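Local coordinates for protein R.MvaI (Kocuria varians, PDB 2OA9) that cuts double-stranded DNA as a monomeric restriction endonuclease that recognises its target sequence asymmetrically, probably with metal ions as cofactors, at residues 73-83 with 147-158. Residues are numbered along the deposited sequence; the frame is centred on the assembly and turned at random.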
ATOM      1  N   PHE A  73       2.381  -3.130   2.375  1.00 13.20           N
ATOM      2  CA  PHE A  73       2.821  -4.265   3.182  1.00 13.85           C
ATOM      3  C   PHE A  73       2.750  -3.895   4.642  1.00 15.43           C
ATOM      4  O   PHE A  73       2.601  -2.734   4.996  1.00 14.44           O
ATOM      5  CB  PHE A  73       4.257  -4.699   2.794  1.00 14.40           C
ATOM      6  CG  PHE A  73       5.313  -3.620   2.970  1.00 13.98           C
ATOM      7  CD1 PHE A  73       5.935  -3.400   4.168  1.00 13.94           C
ATOM      8  CD2 PHE A  73       5.668  -2.822   1.898  1.00 15.66           C
ATOM      9  CE1 PHE A  73       6.922  -2.425   4.314  1.00 15.60           C
ATOM     10  CE2 PHE A  73       6.604  -1.811   2.046  1.00 16.58           C
ATOM     11  CZ  PHE A  73       7.238  -1.608   3.259  1.00 16.39           C
ATOM     12  N   THR A  74       2.895  -4.894   5.499  1.00 16.47           N
ATOM     13  CA  THR A  74       3.022  -4.711   6.934  1.00 17.87           C
ATOM     14  C   THR A  74       4.373  -5.275   7.352  1.00 17.54           C
ATOM     15  O   THR A  74       4.847  -6.304   6.806  1.00 19.82           O
ATOM     16  CB  THR A  74       1.868  -5.410   7.726  1.00 18.07           C
ATOM     17  OG1 THR A  74       1.802  -6.805   7.388  1.00 22.82           O
ATOM     18  CG2 THR A  74       0.529  -4.870   7.341  1.00 18.85           C
ATOM     19  N   LYS A  75       5.016  -4.605   8.304  1.00 16.74           N
ATOM     20  CA  LYS A  75       6.327  -5.024   8.771  1.00 17.56           C
ATOM     21  C   LYS A  75       6.686  -4.299  10.041  1.00 17.73           C
ATOM     22  O   LYS A  75       6.672  -3.054  10.076  1.00 18.74           O
ATOM     23  CB  LYS A  75       7.413  -4.797   7.706  1.00 19.16           C
ATOM     24  CG  LYS A  75       8.861  -5.185   8.098  1.00 21.08           C
ATOM     25  CD  LYS A  75       9.026  -6.685   8.173  1.00 25.76           C
ATOM     26  CE  LYS A  75      10.457  -7.022   8.516  1.00 26.64           C
ATOM     27  NZ  LYS A  75      10.755  -6.742   9.949  1.00 29.67           N
ATOM     28  N   SER A  76       7.035  -5.107  11.042  1.00 19.85           N
ATOM     29  CA  SER A  76       7.530  -4.626  12.320  1.00 21.53           C
ATOM     30  C   SER A  76       8.935  -4.057  12.229  1.00 20.42           C
ATOM     31  O   SER A  76       9.695  -4.428  11.353  1.00 19.97           O
ATOM     32  CB  SER A  76       7.506  -5.751  13.355  1.00 22.27           C
ATOM     33  OG  SER A  76       6.177  -6.005  13.778  1.00 27.41           O
ATOM     34  N   PRO A  77       9.288  -3.148  13.132  1.00 21.05           N
ATOM     35  CA  PRO A  77      10.648  -2.603  13.139  1.00 21.09           C
ATOM     36  C   PRO A  77      11.797  -3.646  13.156  1.00 20.30           C
ATOM     37  O   PRO A  77      11.702  -4.759  13.719  1.00 22.51           O
ATOM     38  CB  PRO A  77      10.658  -1.716  14.390  1.00 21.04           C
ATOM     39  CG  PRO A  77       9.290  -1.311  14.562  1.00 21.86           C
ATOM     40  CD  PRO A  77       8.476  -2.527  14.173  1.00 21.56           C
ATOM     41  N   THR A  78      12.849  -3.312  12.455  1.00 20.41           N
ATOM     42  CA  THR A  78      14.079  -4.116  12.479  1.00 21.21           C
ATOM     43  C   THR A  78      14.685  -4.110  13.890  1.00 20.90           C
ATOM     44  O   THR A  78      15.201  -5.147  14.349  1.00 22.34           O
ATOM     45  CB  THR A  78      15.089  -3.489  11.517  1.00 20.80           C
ATOM     46  OG1 THR A  78      14.578  -3.543  10.190  1.00 25.00           O
ATOM     47  CG2 THR A  78      16.438  -4.317  11.429  1.00 22.74           C
ATOM     48  N   ASN A  79      14.651  -2.942  14.543  1.00 20.69           N
ATOM     49  CA  ASN A  79      15.402  -2.646  15.778  1.00 20.50           C
ATOM     50  C   ASN A  79      14.636  -1.760  16.708  1.00 19.36           C
ATOM     51  O   ASN A  79      13.927  -0.863  16.261  1.00 17.63           O
ATOM     52  CB  ASN A  79      16.706  -1.886  15.428  1.00 20.99           C
ATOM     53  CG  ASN A  79      17.506  -1.397  16.688  1.00 25.29           C
ATOM     54  OD1 ASN A  79      18.374  -2.113  17.214  1.00 27.97           O
ATOM     55  ND2 ASN A  79      17.215  -0.174  17.159  1.00 28.62           N
ATOM     56  N   PRO A  80      14.771  -1.919  18.008  1.00 18.39           N
ATOM     57  CA  PRO A  80      15.410  -3.078  18.643  1.00 19.21           C
ATOM     58  C   PRO A  80      14.508  -4.279  18.556  1.00 19.28           C
ATOM     59  O   PRO A  80      13.382  -4.163  18.106  1.00 17.05           O
ATOM     60  CB  PRO A  80      15.505  -2.630  20.102  1.00 19.67           C
ATOM     61  CG  PRO A  80      14.424  -1.655  20.294  1.00 21.58           C
ATOM     62  CD  PRO A  80      14.371  -0.906  18.997  1.00 19.71           C
ATOM     63  N   ARG A  81      14.989  -5.417  19.033  1.00 20.58           N
ATOM     64  CA  ARG A  81      14.116  -6.573  19.218  1.00 20.73           C
ATOM     65  C   ARG A  81      12.984  -6.197  20.180  1.00 20.62           C
ATOM     66  O   ARG A  81      13.183  -5.463  21.155  1.00 20.85           O
ATOM     67  CB  ARG A  81      14.922  -7.769  19.746  1.00 21.42           C
ATOM     68  N   GLY A  82      11.786  -6.666  19.873  1.00 20.26           N
ATOM     69  CA  GLY A  82      10.650  -6.373  20.739  1.00 19.67           C
ATOM     70  C   GLY A  82      10.259  -4.903  20.727  1.00 18.40           C
ATOM     71  O   GLY A  82       9.630  -4.415  21.683  1.00 17.65           O
ATOM     72  N   ALA A  83      10.625  -4.187  19.657  1.00 17.53           N
ATOM     73  CA  ALA A  83      10.271  -2.783  19.531  1.00 15.55           C
ATOM     74  C   ALA A  83       8.768  -2.514  19.719  1.00 15.08           C
ATOM     75  O   ALA A  83       8.414  -1.552  20.381  1.00 15.07           O
ATOM     76  CB  ALA A  83      10.692  -2.255  18.212  1.00 15.01           C
ATOM     77  N   SER A 147      15.406   5.542  18.483  1.00 14.18           N
ATOM     78  CA  SER A 147      16.040   4.228  18.406  1.00 14.48           C
ATOM     79  C   SER A 147      15.341   3.190  17.572  1.00 14.30           C
ATOM     80  O   SER A 147      16.009   2.249  17.073  1.00 15.56           O
ATOM     81  CB  SER A 147      16.291   3.683  19.814  1.00 14.77           C
ATOM     82  OG  SER A 147      15.078   3.314  20.452  1.00 18.48           O
ATOM     83  N   VAL A 148      14.036   3.322  17.404  1.00 13.56           N
ATOM     84  CA  VAL A 148      13.242   2.341  16.699  1.00 13.23           C
ATOM     85  C   VAL A 148      13.367   2.592  15.200  1.00 13.22           C
ATOM     86  O   VAL A 148      13.214   3.735  14.738  1.00 14.81           O
ATOM     87  CB  VAL A 148      11.751   2.381  17.173  1.00 15.28           C
ATOM     88  CG1 VAL A 148      10.940   1.470  16.323  1.00 16.08           C
ATOM     89  CG2 VAL A 148      11.626   1.996  18.669  1.00 15.21           C
ATOM     90  N   TYR A 149      13.685   1.544  14.433  1.00 14.45           N
ATOM     91  CA  TYR A 149      13.889   1.726  12.994  1.00 13.79           C
ATOM     92  C   TYR A 149      13.598   0.498  12.202  1.00 14.22           C
ATOM     93  O   TYR A 149      13.554  -0.602  12.739  1.00 14.52           O
ATOM     94  CB  TYR A 149      15.310   2.257  12.660  1.00 15.05           C
ATOM     95  CG  TYR A 149      16.479   1.296  12.863  1.00 16.13           C
ATOM     96  CD1 TYR A 149      16.697   0.235  12.004  1.00 18.14           C
ATOM     97  CD2 TYR A 149      17.398   1.525  13.865  1.00 20.47           C
ATOM     98  CE1 TYR A 149      17.798  -0.601  12.157  1.00 17.81           C
ATOM     99  CE2 TYR A 149      18.501   0.697  14.038  1.00 19.25           C
ATOM    100  CZ  TYR A 149      18.690  -0.362  13.188  1.00 20.17           C
ATOM    101  OH  TYR A 149      19.772  -1.177  13.439  1.00 23.16           O
ATOM    102  N   TRP A 150      13.409   0.717  10.916  1.00 14.42           N
ATOM    103  CA  TRP A 150      13.280  -0.318   9.887  1.00 14.80           C
ATOM    104  C   TRP A 150      14.470  -0.175   8.991  1.00 15.86           C
ATOM    105  O   TRP A 150      14.723   0.915   8.482  1.00 15.89           O
ATOM    106  CB  TRP A 150      12.012  -0.104   9.016  1.00 14.53           C
ATOM    107  CG  TRP A 150      10.703  -0.249   9.702  1.00 15.70           C
ATOM    108  CD1 TRP A 150       9.898  -1.350   9.696  1.00 16.21           C
ATOM    109  CD2 TRP A 150      10.026   0.733  10.488  1.00 15.34           C
ATOM    110  NE1 TRP A 150       8.750  -1.113  10.408  1.00 15.94           N
ATOM    111  CE2 TRP A 150       8.815   0.153  10.940  1.00 15.94           C
ATOM    112  CE3 TRP A 150      10.327   2.039  10.890  1.00 17.00           C
ATOM    113  CZ2 TRP A 150       7.927   0.848  11.755  1.00 18.87           C
ATOM    114  CZ3 TRP A 150       9.447   2.721  11.680  1.00 15.82           C
ATOM    115  CH2 TRP A 150       8.247   2.128  12.108  1.00 17.98           C
ATOM    116  N   SER A 151      15.235  -1.229   8.767  1.00 15.45           N
ATOM    117  CA  SER A 151      16.310  -1.117   7.801  1.00 15.73           C
ATOM    118  C   SER A 151      15.816  -1.002   6.371  1.00 15.34           C
ATOM    119  O   SER A 151      14.751  -1.536   6.029  1.00 15.98           O
ATOM    120  CB  SER A 151      17.228  -2.354   7.894  1.00 15.54           C
ATOM    121  OG  SER A 151      16.521  -3.536   7.561  1.00 19.35           O
ATOM    122  N   PHE A 152      16.579  -0.338   5.513  1.00 16.02           N
ATOM    123  CA  PHE A 152      16.215  -0.284   4.104  1.00 17.45           C
ATOM    124  C   PHE A 152      16.124  -1.701   3.521  1.00 18.10           C
ATOM    125  O   PHE A 152      15.261  -1.965   2.707  1.00 18.22           O
ATOM    126  CB  PHE A 152      17.245   0.496   3.267  1.00 16.32           C
ATOM    127  CG  PHE A 152      17.110   2.021   3.284  1.00 16.25           C
ATOM    128  CD1 PHE A 152      17.734   2.785   2.304  1.00 17.67           C
ATOM    129  CD2 PHE A 152      16.390   2.676   4.257  1.00 17.43           C
ATOM    130  CE1 PHE A 152      17.642   4.166   2.307  1.00 18.03           C
ATOM    131  CE2 PHE A 152      16.320   4.045   4.279  1.00 15.99           C
ATOM    132  CZ  PHE A 152      16.925   4.800   3.304  1.00 18.66           C
ATOM    133  N   ASP A 153      17.018  -2.605   3.924  1.00 19.90           N
ATOM    134  CA  ASP A 153      17.006  -3.958   3.361  1.00 20.45           C
ATOM    135  C   ASP A 153      15.729  -4.706   3.714  1.00 20.27           C
ATOM    136  O   ASP A 153      15.199  -5.443   2.890  1.00 21.84           O
ATOM    137  CB  ASP A 153      18.249  -4.747   3.826  1.00 21.11           C
ATOM    138  CG  ASP A 153      19.514  -4.277   3.130  1.00 25.65           C
ATOM    139  OD1 ASP A 153      20.615  -4.737   3.504  1.00 33.38           O
ATOM    140  OD2 ASP A 153      19.496  -3.439   2.199  1.00 30.61           O
ATOM    141  N   SER A 154      15.219  -4.501   4.921  1.00 18.86           N
ATOM    142  CA  SER A 154      13.983  -5.139   5.332  1.00 19.41           C
ATOM    143  C   SER A 154      12.824  -4.640   4.485  1.00 18.66           C
ATOM    144  O   SER A 154      11.947  -5.412   4.120  1.00 19.15           O
ATOM    145  CB  SER A 154      13.702  -4.952   6.820  1.00 19.80           C
ATOM    146  OG  SER A 154      13.248  -3.648   7.170  1.00 25.87           O
ATOM    147  N   LEU A 155      12.821  -3.344   4.216  1.00 18.56           N
ATOM    148  CA  LEU A 155      11.744  -2.738   3.447  1.00 17.70           C
ATOM    149  C   LEU A 155      11.831  -3.177   2.011  1.00 18.02           C
ATOM    150  O   LEU A 155      10.820  -3.458   1.391  1.00 17.51           O
ATOM    151  CB  LEU A 155      11.786  -1.205   3.560  1.00 16.84           C
ATOM    152  CG  LEU A 155      11.572  -0.689   4.984  1.00 16.68           C
ATOM    153  CD1 LEU A 155      11.757   0.815   4.951  1.00 20.80           C
ATOM    154  CD2 LEU A 155      10.241  -1.084   5.596  1.00 17.87           C
ATOM    155  N   GLN A 156      13.047  -3.259   1.487  1.00 19.91           N
ATOM    156  CA  GLN A 156      13.279  -3.789   0.151  1.00 21.37           C
ATOM    157  C   GLN A 156      12.762  -5.220  -0.005  1.00 21.25           C
ATOM    158  O   GLN A 156      12.104  -5.536  -1.000  1.00 20.53           O
ATOM    159  CB  GLN A 156      14.762  -3.767  -0.171  1.00 22.49           C
ATOM    160  CG  GLN A 156      15.060  -4.221  -1.582  1.00 26.51           C
ATOM    161  CD  GLN A 156      15.975  -3.254  -2.285  1.00 31.76           C
ATOM    162  OE1 GLN A 156      15.505  -2.325  -2.926  1.00 34.33           O
ATOM    163  NE2 GLN A 156      17.290  -3.442  -2.133  1.00 35.63           N
ATOM    164  N   ASN A 157      13.013  -6.048   1.006  1.00 21.01           N
ATOM    165  CA  ASN A 157      12.563  -7.422   1.013  1.00 21.58           C
ATOM    166  C   ASN A 157      11.035  -7.506   1.020  1.00 20.09           C
ATOM    167  O   ASN A 157      10.483  -8.324   0.315  1.00 20.74           O
ATOM    168  CB  ASN A 157      13.145  -8.184   2.218  1.00 21.88           C
ATOM    169  CG  ASN A 157      12.586  -9.581   2.344  1.00 25.67           C
ATOM    170  OD1 ASN A 157      11.872  -9.898   3.297  1.00 31.17           O
ATOM    171  ND2 ASN A 157      12.918 -10.440   1.368  1.00 28.92           N
ATOM    172  N   GLN A 158      10.365  -6.640   1.785  1.00 18.70           N
ATOM    173  CA  GLN A 158       8.914  -6.592   1.796  1.00 18.88           C
ATOM    174  C   GLN A 158       8.350  -6.221   0.443  1.00 18.93           C
ATOM    175  O   GLN A 158       7.369  -6.827  -0.046  1.00 19.31           O
ATOM    176  CB  GLN A 158       8.437  -5.566   2.822  1.00 18.55           C
ATOM    177  CG  GLN A 158       8.601  -6.035   4.217  1.00 21.11           C
ATOM    178  CD  GLN A 158       7.803  -7.283   4.461  1.00 24.00           C
ATOM    179  OE1 GLN A 158       6.574  -7.261   4.372  1.00 25.74           O
ATOM    180  NE2 GLN A 158       8.498  -8.400   4.700  1.00 25.00           N
TER
HETATM  181  O   HOH W   1      11.905  -4.178   9.221  1.00 46.32           O
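Asn79 and Tyr149 meet through both backbone and side chain. Tyr149 N donates to Asn79 O (3.0 Å), and Asn79 N returns a bond to Tyr149 O (3.2 Å), which also takes a weak one from Thr78 N; with Thr78 and Asn79 both opposite Tyr149, this is a classic beta bulge. Asn79 CB sits over one face of the phenol ring, 3.5 Å from its centroid, and the amide lies nearly flat against that ring, the two planes 14° apart. With CG anti to the backbone N (chi1 174°), Asn79 sends ND2 to Ser147 O in a short but bent, weak bond. An alanine in place of Tyr149 would probably keep the backbone pairing but leave the Asn79 amide held mainly by that weak bond, without the ring face beneath it.

Thr78 OG1 accepts an almost straight bond from Ser151 N (2.8 Å, 172°), while Ser151 OG caps the helix by accepting from Ser154 N. A water accepts from Lys75 NZ and is hydrogen-bonded to Thr78 OG1. Pro77 CA rests over the five-membered ring of Trp150, whose NE1 reaches Lys75 O at 2.9 Å; the acceptor lies in the indole plane, though the donor stands above the carbonyl plane. Further along, Gln158 CB covers a face of Phe73, and Leu155 CD2 meets the edge of that ring at CE1 (3.8 Å).

Outside the two segments, Phe232 of strand 225-235 stacks on Phe73 and meets Trp150 edge-to-face. The loop after strand 69-74 thus joins two antiparallel sheets: directional bonds set its course, and CH-pi contacts pack it against strand and helix.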